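Local coordinates for ASCH domain-containing protein (Enterococcus faecalis, PDB 1T62) that is of unknown function but carries an ASCH domain, a member of the PUA-like clan, and so may bind RNA as its relatives are thought to do, at residues Q80-I84 against L151-K155; M22-F28 against Y71-G77; P66-D72 against I84-V90. One frame throughout, in Å; residues are numbered along the deposited sequence.

Contact 1: Q80-I84 against L151-K155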
loop_
_atom_site.group_PDB
_atom_site.type_symbol
_atom_site.label_atom_id
_atom_site.label_comp_id
_atom_site.label_asym_id
_atom_site.label_seq_id
_atom_site.Cartn_x
_atom_site.Cartn_y
_atom_site.Cartn_z
ATOM N N GLN B 80 3.804 0.662 2.909
ATOM C CA GLN B 80 4.924 0.667 3.834
ATOM C C GLN B 80 5.597 2.030 3.702
ATOM O O GLN B 80 5.689 2.569 2.602
ATOM C CB GLN B 80 5.912 -0.430 3.452
ATOM C CG GLN B 80 5.352 -1.831 3.523
ATOM C CD GLN B 80 5.055 -2.254 4.941
ATOM O OE1 GLN B 80 5.936 -2.217 5.801
ATOM N NE2 GLN B 80 3.814 -2.660 5.197
ATOM N N PRO B 81 6.060 2.616 4.816
ATOM C CA PRO B 81 6.723 3.925 4.764
ATOM C C PRO B 81 7.880 3.930 3.791
ATOM O O PRO B 81 8.708 3.026 3.794
ATOM C CB PRO B 81 7.163 4.162 6.207
ATOM C CG PRO B 81 7.155 2.804 6.814
ATOM C CD PRO B 81 5.970 2.135 6.196
ATOM N N LEU B 82 7.923 4.963 2.961
ATOM C CA LEU B 82 8.938 5.107 1.925
ATOM C C LEU B 82 9.932 6.227 2.209
ATOM O O LEU B 82 11.126 5.990 2.366
ATOM C CB LEU B 82 8.247 5.387 0.597
ATOM C CG LEU B 82 8.672 4.632 -0.653
ATOM C CD1 LEU B 82 8.018 5.306 -1.845
ATOM C CD2 LEU B 82 10.176 4.644 -0.792
ATOM N N ALA B 83 9.442 7.458 2.243
ATOM C CA ALA B 83 10.301 8.600 2.517
ATOM C C ALA B 83 9.437 9.750 2.974
ATOM O O ALA B 83 8.219 9.697 2.846
ATOM C CB ALA B 83 11.061 8.999 1.270
ATOM N N ILE B 84 10.054 10.778 3.536
ATOM C CA ILE B 84 9.287 11.936 3.949
ATOM C C ILE B 84 9.763 13.122 3.090
ATOM O O ILE B 84 10.942 13.233 2.745
ATOM C CB ILE B 84 9.402 12.196 5.487
ATOM C CG1 ILE B 84 9.830 13.625 5.747
ATOM C CG2 ILE B 84 10.304 11.200 6.145
ATOM C CD1 ILE B 84 8.651 14.536 5.890
ATOM N N LEU B 151 14.632 9.285 3.895
ATOM C CA LEU B 151 14.258 7.985 3.344
ATOM C C LEU B 151 14.026 7.034 4.509
ATOM O O LEU B 151 14.705 7.135 5.536
ATOM C CB LEU B 151 15.376 7.429 2.473
ATOM C CG LEU B 151 15.753 8.174 1.195
ATOM C CD1 LEU B 151 16.956 7.498 0.569
ATOM C CD2 LEU B 151 14.573 8.188 0.233
ATOM N N TYR B 152 13.076 6.115 4.349
ATOM C CA TYR B 152 12.754 5.142 5.393
ATOM C C TYR B 152 13.709 3.983 5.290
ATOM O O TYR B 152 13.445 3.025 4.574
ATOM C CB TYR B 152 11.321 4.637 5.235
ATOM C CG TYR B 152 10.891 3.596 6.253
ATOM C CD1 TYR B 152 10.935 2.235 5.951
ATOM C CD2 TYR B 152 10.395 3.976 7.510
ATOM C CE1 TYR B 152 10.487 1.269 6.873
ATOM C CE2 TYR B 152 9.947 3.019 8.442
ATOM C CZ TYR B 152 9.992 1.669 8.114
ATOM O OH TYR B 152 9.522 0.721 9.000
ATOM N N THR B 153 14.822 4.086 6.008
ATOM C CA THR B 153 15.848 3.057 6.015
ATOM C C THR B 153 15.678 2.085 7.181
ATOM O O THR B 153 16.489 1.176 7.352
ATOM C CB THR B 153 17.251 3.674 6.113
ATOM O OG1 THR B 153 17.319 4.515 7.272
ATOM C CG2 THR B 153 17.574 4.484 4.870
ATOM N N GLU B 154 14.643 2.286 7.997
ATOM C CA GLU B 154 14.365 1.388 9.117
ATOM C C GLU B 154 13.966 0.039 8.514
ATOM O O GLU B 154 13.975 -0.996 9.184
ATOM C CB GLU B 154 13.212 1.932 9.965
ATOM C CG GLU B 154 13.585 3.125 10.824
ATOM C CD GLU B 154 13.584 4.448 10.077
ATOM O OE1 GLU B 154 13.861 4.466 8.857
ATOM O OE2 GLU B 154 13.320 5.482 10.729
ATOM N N LYS B 155 13.625 0.092 7.225
ATOM C CA LYS B 155 13.199 -1.047 6.414
ATOM C C LYS B 155 14.258 -2.145 6.306
ATOM O O LYS B 155 13.920 -3.312 6.096
ATOM C CB LYS B 155 12.835 -0.550 5.008
ATOM C CG LYS B 155 12.102 -1.559 4.122
ATOM C CD LYS B 155 11.798 -0.974 2.732
ATOM C CE LYS B 155 10.977 0.320 2.821
ATOM N NZ LYS B 155 10.708 0.950 1.499
#
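The last residue of strand 140-151 and the loop that leaves it close over the start of strand 81-94, at the end of the antiparallel pairing of these two strands, where P81 meets the ring of Y152. A83 and L151 form a non-hydrogen-bonded pair, and A83 CB lies 3.8 Å from L151 CD2. One step further on, Y152 N gives its hydrogen to L82 O at 2.8 Å, reaching the oxygen from above the carbonyl plane, 36° out of it. Both side chains of the aliphatic pair also touch V44, so helix 33-44 packs on that side.

On its other side strand 81-94 forms a classic beta bulge, L82 and A83 both facing I74 of strand 71-75, which alters the regular alternation of side chains just where the loop comes across. P81 points toward the loop, and its CG sits over one face of the Y152 ring in a CH-pi contact, 3.3 Å from the centroid. The tyrosine reaches it with CG anti to the backbone N (chi1 179°), the ring and the proline crossing at a slant. E154 CB lies over the opposite face, toward the rim, while F8 of helix 2-16 meets the same ring edge-to-face. At the margin the poorly ordered K155 bends at its third torsion and brings CE to 3.7 Å from P81 O, and E154 OE2 is hydrogen-bonded to N11 on helix 2-16.

Contact 2: M22-F28 against Y71-G77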
loop_
_atom_site.group_PDB
_atom_site.type_symbol
_atom_site.label_atom_id
_atom_site.label_comp_id
_atom_site.label_asym_id
_atom_site.label_seq_id
_atom_site.Cartn_x
_atom_site.Cartn_y
_atom_site.Cartn_z
ATOM N N MET B 22 2.849 14.777 13.621
ATOM C CA MET B 22 2.983 13.890 12.473
ATOM C C MET B 22 2.096 14.415 11.357
ATOM O O MET B 22 0.940 14.751 11.577
ATOM C CB MET B 22 2.595 12.455 12.839
ATOM C CG MET B 22 2.937 11.450 11.752
ATOM S SD MET B 22 3.019 9.750 12.353
ATOM C CE MET B 22 1.329 9.222 12.125
ATOM N N PRO B 23 2.641 14.516 10.148
ATOM C CA PRO B 23 1.892 15.011 8.996
ATOM C C PRO B 23 0.996 13.925 8.415
ATOM O O PRO B 23 0.901 12.830 8.960
ATOM C CB PRO B 23 3.001 15.405 8.031
ATOM C CG PRO B 23 3.988 14.301 8.242
ATOM C CD PRO B 23 4.024 14.184 9.766
ATOM N N ASP B 24 0.343 14.231 7.303
ATOM C CA ASP B 24 -0.509 13.264 6.638
ATOM C C ASP B 24 0.423 12.213 6.034
ATOM O O ASP B 24 1.576 12.517 5.694
ATOM C CB ASP B 24 -1.286 13.942 5.513
ATOM C CG ASP B 24 -2.091 15.133 5.989
ATOM O OD1 ASP B 24 -2.265 16.084 5.194
ATOM O OD2 ASP B 24 -2.556 15.115 7.150
ATOM N N VAL B 25 -0.058 10.975 5.921
ATOM C CA VAL B 25 0.734 9.911 5.318
ATOM C C VAL B 25 -0.126 9.359 4.195
ATOM O O VAL B 25 -1.325 9.200 4.366
ATOM C CB VAL B 25 1.087 8.789 6.334
ATOM C CG1 VAL B 25 1.524 9.402 7.657
ATOM C CG2 VAL B 25 -0.072 7.857 6.525
ATOM N N TRP B 26 0.473 9.084 3.043
ATOM C CA TRP B 26 -0.281 8.580 1.902
ATOM C C TRP B 26 0.656 8.045 0.856
ATOM O O TRP B 26 1.852 8.296 0.920
ATOM C CB TRP B 26 -1.110 9.701 1.271
ATOM C CG TRP B 26 -0.426 11.057 1.226
ATOM C CD1 TRP B 26 -0.418 11.998 2.213
ATOM C CD2 TRP B 26 0.359 11.600 0.156
ATOM N NE1 TRP B 26 0.320 13.092 1.829
ATOM C CE2 TRP B 26 0.809 12.877 0.570
ATOM C CE3 TRP B 26 0.731 11.133 -1.114
ATOM C CZ2 TRP B 26 1.611 13.698 -0.239
ATOM C CZ3 TRP B 26 1.542 11.957 -1.926
ATOM C CH2 TRP B 26 1.968 13.225 -1.476
ATOM N N MET B 27 0.120 7.294 -0.100
ATOM C CA MET B 27 0.943 6.777 -1.180
ATOM C C MET B 27 0.478 7.516 -2.427
ATOM O O MET B 27 -0.623 8.067 -2.435
ATOM C CB MET B 27 0.783 5.259 -1.338
ATOM C CG MET B 27 -0.529 4.792 -1.908
ATOM S SD MET B 27 -0.609 2.980 -1.997
ATOM C CE MET B 27 -0.312 2.698 -3.675
ATOM N N PHE B 28 1.313 7.567 -3.463
ATOM C CA PHE B 28 0.944 8.271 -4.685
ATOM C C PHE B 28 0.042 7.414 -5.533
ATOM O O PHE B 28 0.172 6.194 -5.548
ATOM C CB PHE B 28 2.181 8.615 -5.496
ATOM C CG PHE B 28 2.942 9.785 -4.977
ATOM C CD1 PHE B 28 2.647 11.062 -5.409
ATOM C CD2 PHE B 28 3.993 9.606 -4.089
ATOM C CE1 PHE B 28 3.398 12.148 -4.973
ATOM C CE2 PHE B 28 4.754 10.681 -3.640
ATOM C CZ PHE B 28 4.462 11.958 -4.082
ATOM N N TYR B 71 5.089 18.987 5.713
ATOM C CA TYR B 71 5.673 17.677 5.438
ATOM C C TYR B 71 4.619 16.609 5.162
ATOM O O TYR B 71 3.470 16.703 5.593
ATOM C CB TYR B 71 6.528 17.188 6.605
ATOM C CG TYR B 71 7.729 18.035 6.922
ATOM C CD1 TYR B 71 7.631 19.110 7.802
ATOM C CD2 TYR B 71 8.969 17.744 6.367
ATOM C CE1 TYR B 71 8.743 19.872 8.127
ATOM C CE2 TYR B 71 10.091 18.498 6.675
ATOM C CZ TYR B 71 9.975 19.563 7.555
ATOM O OH TYR B 71 11.080 20.340 7.843
ATOM N N ASP B 72 5.038 15.585 4.438
ATOM C CA ASP B 72 4.169 14.476 4.116
ATOM C C ASP B 72 4.963 13.187 4.158
ATOM O O ASP B 72 6.018 13.079 3.533
ATOM C CB ASP B 72 3.571 14.639 2.730
ATOM C CG ASP B 72 2.641 15.815 2.638
ATOM O OD1 ASP B 72 3.144 16.961 2.619
ATOM O OD2 ASP B 72 1.411 15.592 2.588
ATOM N N ILE B 73 4.465 12.217 4.917
ATOM C CA ILE B 73 5.119 10.928 4.993
ATOM C C ILE B 73 4.588 10.171 3.778
ATOM O O ILE B 73 3.382 10.120 3.557
ATOM C CB ILE B 73 4.755 10.228 6.318
ATOM C CG1 ILE B 73 5.277 11.075 7.486
ATOM C CG2 ILE B 73 5.362 8.843 6.376
ATOM C CD1 ILE B 73 4.837 10.608 8.863
ATOM N N ILE B 74 5.484 9.611 2.972
ATOM C CA ILE B 74 5.082 8.891 1.762
ATOM C C ILE B 74 5.183 7.369 1.848
ATOM O O ILE B 74 6.216 6.831 2.241
ATOM C CB ILE B 74 5.923 9.345 0.576
ATOM C CG1 ILE B 74 5.694 10.830 0.325
ATOM C CG2 ILE B 74 5.602 8.508 -0.630
ATOM C CD1 ILE B 74 4.256 11.179 0.049
ATOM N N LEU B 75 4.112 6.680 1.462
ATOM C CA LEU B 75 4.090 5.221 1.492
ATOM C C LEU B 75 4.259 4.667 0.096
ATOM O O LEU B 75 3.920 5.337 -0.880
ATOM C CB LEU B 75 2.767 4.718 2.053
ATOM C CG LEU B 75 2.467 5.113 3.493
ATOM C CD1 LEU B 75 1.116 4.558 3.899
ATOM C CD2 LEU B 75 3.554 4.568 4.404
ATOM N N ASP B 76 4.789 3.451 -0.003
ATOM C CA ASP B 76 4.968 2.810 -1.304
ATOM C C ASP B 76 3.731 1.956 -1.608
ATOM O O ASP B 76 2.753 1.987 -0.853
ATOM C CB ASP B 76 6.255 1.968 -1.332
ATOM C CG ASP B 76 6.229 0.784 -0.365
ATOM O OD1 ASP B 76 5.380 0.741 0.553
ATOM O OD2 ASP B 76 7.087 -0.110 -0.518
ATOM N N GLY B 77 3.764 1.219 -2.713
ATOM C CA GLY B 77 2.631 0.391 -3.089
ATOM C C GLY B 77 2.103 -0.541 -2.012
ATOM O O GLY B 77 0.898 -0.798 -1.954
#
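W26 and D72 meet through a single polar bond between neighbouring strands: the indole NE1 donates to D72 OD2 at 2.8 Å. The oxygen lies in the plane of the indole and is approached on its anti side, with ring and carboxylate planes 70° apart. I74 CD1 sits over one face of the same indole, 3.4 Å from the centroid of its six-membered ring, as a CH-pi contact. W26 can serve both partners because its CG stands between the backbone N and the carbonyl carbon (chi1 38°), which lays the ring back over strand 71-75. F28 then brings its own ring face beneath W26 CZ3, and its CE2 touches I74 CD1.

On the side of V25, packing is aliphatic: V25 CG1 runs alongside I73, 3.6 Å from its CB, while P23 CG and M22 CG cross I73 near its CG1 and CD1. Helix 2-16 covers this group through V5 and W9. The other oxygen of D72, OD1, is taken by Q70. In the crystal H165, part of the purification tag of the second subunit, stacks on W26.

Backbone bonds set the register of the two strands. I73 N donates to D24 O, W26 N to I73 O at 3.1 Å, and L75 N to W26 O at 2.8 Å. Alternating between the neighbours in this way, they make the ladder of a parallel pair, in which strand 24-27 forms one outer strand of the chain's mixed sheet.

Contact 3: P66-D72 against I84-V90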
loop_
_atom_site.group_PDB
_atom_site.type_symbol
_atom_site.label_atom_id
_atom_site.label_comp_id
_atom_site.label_asym_id
_atom_site.label_seq_id
_atom_site.Cartn_x
_atom_site.Cartn_y
_atom_site.Cartn_z
ATOM N N PRO B 66 -2.694 21.902 0.901
ATOM C CA PRO B 66 -1.358 21.760 1.479
ATOM C C PRO B 66 -0.724 23.142 1.655
ATOM O O PRO B 66 -1.033 24.081 0.920
ATOM C CB PRO B 66 -0.621 20.899 0.452
ATOM C CG PRO B 66 -1.487 20.989 -0.807
ATOM C CD PRO B 66 -2.868 21.012 -0.254
ATOM N N LYS B 67 0.160 23.272 2.632
ATOM C CA LYS B 67 0.791 24.553 2.878
ATOM C C LYS B 67 2.254 24.521 2.469
ATOM O O LYS B 67 2.872 23.461 2.377
ATOM C CB LYS B 67 0.668 24.921 4.357
ATOM C CG LYS B 67 -0.680 24.576 4.947
ATOM C CD LYS B 67 -0.833 25.066 6.372
ATOM C CE LYS B 67 -0.995 26.590 6.421
ATOM N NZ LYS B 67 0.223 27.343 5.952
ATOM N N ALA B 68 2.789 25.704 2.194
ATOM C CA ALA B 68 4.178 25.839 1.822
ATOM C C ALA B 68 4.955 25.464 3.073
ATOM O O ALA B 68 4.640 25.938 4.164
ATOM C CB ALA B 68 4.477 27.279 1.439
ATOM N N GLY B 69 5.946 24.593 2.918
ATOM C CA GLY B 69 6.762 24.193 4.048
ATOM C C GLY B 69 6.341 22.968 4.831
ATOM O O GLY B 69 7.127 22.457 5.624
ATOM N N GLN B 70 5.117 22.495 4.617
ATOM C CA GLN B 70 4.603 21.332 5.334
ATOM C C GLN B 70 5.301 20.042 4.925
ATOM O O GLN B 70 6.009 20.002 3.920
ATOM C CB GLN B 70 3.115 21.167 5.073
ATOM C CG GLN B 70 2.820 20.754 3.651
ATOM C CD GLN B 70 1.437 20.172 3.483
ATOM O OE1 GLN B 70 0.430 20.839 3.718
ATOM N NE2 GLN B 70 1.380 18.916 3.068
ATOM N N TYR B 71 5.089 18.987 5.713
ATOM C CA TYR B 71 5.673 17.677 5.438
ATOM C C TYR B 71 4.619 16.609 5.162
ATOM O O TYR B 71 3.470 16.703 5.593
ATOM C CB TYR B 71 6.528 17.188 6.605
ATOM C CG TYR B 71 7.729 18.035 6.922
ATOM C CD1 TYR B 71 7.631 19.110 7.802
ATOM C CD2 TYR B 71 8.969 17.744 6.367
ATOM C CE1 TYR B 71 8.743 19.872 8.127
ATOM C CE2 TYR B 71 10.091 18.498 6.675
ATOM C CZ TYR B 71 9.975 19.563 7.555
ATOM O OH TYR B 71 11.080 20.340 7.843
ATOM N N ASP B 72 5.038 15.585 4.438
ATOM C CA ASP B 72 4.169 14.476 4.116
ATOM C C ASP B 72 4.963 13.187 4.158
ATOM O O ASP B 72 6.018 13.079 3.533
ATOM C CB ASP B 72 3.571 14.639 2.730
ATOM C CG ASP B 72 2.641 15.815 2.638
ATOM O OD1 ASP B 72 3.144 16.961 2.619
ATOM O OD2 ASP B 72 1.411 15.592 2.588
ATOM N N ILE B 84 10.054 10.778 3.536
ATOM C CA ILE B 84 9.287 11.936 3.949
ATOM C C ILE B 84 9.763 13.122 3.090
ATOM O O ILE B 84 10.942 13.233 2.745
ATOM C CB ILE B 84 9.402 12.196 5.487
ATOM C CG1 ILE B 84 9.830 13.625 5.747
ATOM C CG2 ILE B 84 10.304 11.200 6.145
ATOM C CD1 ILE B 84 8.651 14.536 5.890
ATOM N N ILE B 85 8.824 13.986 2.712
ATOM C CA ILE B 85 9.136 15.111 1.850
ATOM C C ILE B 85 8.683 16.462 2.386
ATOM O O ILE B 85 7.793 16.549 3.231
ATOM C CB ILE B 85 8.487 14.896 0.491
ATOM C CG1 ILE B 85 6.967 14.885 0.638
ATOM C CG2 ILE B 85 8.909 13.555 -0.062
ATOM C CD1 ILE B 85 6.238 14.859 -0.666
ATOM N N ARG B 86 9.300 17.522 1.880
ATOM C CA ARG B 86 8.930 18.864 2.298
ATOM C C ARG B 86 8.470 19.682 1.098
ATOM O O ARG B 86 9.144 19.727 0.067
ATOM C CB ARG B 86 10.099 19.572 2.966
ATOM C CG ARG B 86 9.611 20.608 3.923
ATOM C CD ARG B 86 10.107 21.984 3.608
ATOM N NE ARG B 86 11.397 22.235 4.232
ATOM C CZ ARG B 86 12.548 21.899 3.680
ATOM N NH1 ARG B 86 12.541 21.304 2.497
ATOM N NH2 ARG B 86 13.688 22.162 4.297
ATOM N N THR B 87 7.319 20.328 1.236
ATOM C CA THR B 87 6.771 21.139 0.156
ATOM C C THR B 87 7.388 22.534 0.175
ATOM O O THR B 87 7.304 23.239 1.174
ATOM C CB THR B 87 5.234 21.259 0.289
ATOM O OG1 THR B 87 4.654 19.946 0.379
ATOM C CG2 THR B 87 4.657 21.965 -0.912
ATOM N N THR B 88 8.019 22.922 -0.929
ATOM C CA THR B 88 8.648 24.235 -1.031
ATOM C C THR B 88 7.767 25.172 -1.838
ATOM O O THR B 88 8.047 26.366 -1.931
ATOM C CB THR B 88 10.018 24.161 -1.746
ATOM O OG1 THR B 88 9.866 23.503 -3.010
ATOM C CG2 THR B 88 11.025 23.392 -0.926
ATOM N N LYS B 89 6.691 24.639 -2.410
ATOM C CA LYS B 89 5.809 25.453 -3.242
ATOM C C LYS B 89 4.423 24.840 -3.425
ATOM O O LYS B 89 4.293 23.654 -3.636
ATOM C CB LYS B 89 6.492 25.633 -4.601
ATOM C CG LYS B 89 5.771 26.469 -5.637
ATOM C CD LYS B 89 6.602 26.499 -6.916
ATOM C CE LYS B 89 5.883 27.218 -8.017
ATOM N NZ LYS B 89 4.530 26.641 -8.222
ATOM N N VAL B 90 3.387 25.655 -3.324
ATOM C CA VAL B 90 2.017 25.183 -3.523
ATOM C C VAL B 90 1.410 26.122 -4.556
ATOM O O VAL B 90 1.470 27.348 -4.408
ATOM C CB VAL B 90 1.163 25.264 -2.221
ATOM C CG1 VAL B 90 -0.277 24.848 -2.510
ATOM C CG2 VAL B 90 1.764 24.373 -1.145
#
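Antiparallel backbone pairing joins the two segments: D72 and I85 exchange a pair of hydrogen bonds, D72 N to I85 O at 3.2 Å and I85 N to D72 O at 3.1 Å, Y71 and R86 form the adjoining non-hydrogen-bonded pair, and T87 N donates almost straight to Q70 O. Beyond that, a type II turn from K67 to Q70 folds the chain over T87, and G69 N reaches T87 O at 2.6 Å. G69 has a positive phi, 92°, a conformation that suits a residue without a side chain.

Y71 and R86 lie side by side and point the same way. R86 CG rests over one face of the ring, 3.9 Å from its centroid and offset toward the rim, and the guanidinium plane is tilted only 28° from the ring. The arginine begins with CG anti to its N (chi1 -154°), then bends twice, which carries the charged end past G69 O to a salt bridge with E147 on strand 140-151. I84 CD1 approaches the same tyrosine obliquely, near CD2.

Q70 turns its amide back into the turn. OE1 accepts from K67 N at 2.7 Å, while NE2 donates to the syn lone pair of D72 OD1 at 2.7 Å, with the carboxylate oxygen in the amide plane. One side chain thus ties the start of the turn to the strand that follows. T87 OG1 is hydrogen-bonded to Q144 of strand 140-151. At the far end, V90 CG2 packs on the backbone of P66 and K67.

The chain turns a corner at T88, where T88 and K89 both face S145 in a classic beta bulge; the pairing of Y71-D72 with I85-R86 is that of the antiparallel beta hairpin of strands 71-75 and 81-94, which the K67-Q70 turn leads into.

Overall arrangement
All three contacts lie on one mixed sheet, where strand 71-75 has strand 24-27 on one side and strand 81-94 on the other, with strand 140-151 next. Contact 2 joins the first two in sheet order, contact 3 the hairpin, and contact 1 the third strand and the end of the fourth with its following loop. The centres of contacts 1 and 2 are about 10 Å apart, those of contacts 2 and 3 about 11 Å, those of contacts 1 and 3 about 17 Å. Along the chain contact 2 closes before contact 1 opens, whereas contact 3 crosses both. Contact 3 is local, whereas contacts 1 and 2 bring together segments 67 and 43 residues apart, building strands from both ends of the chain into one sheet.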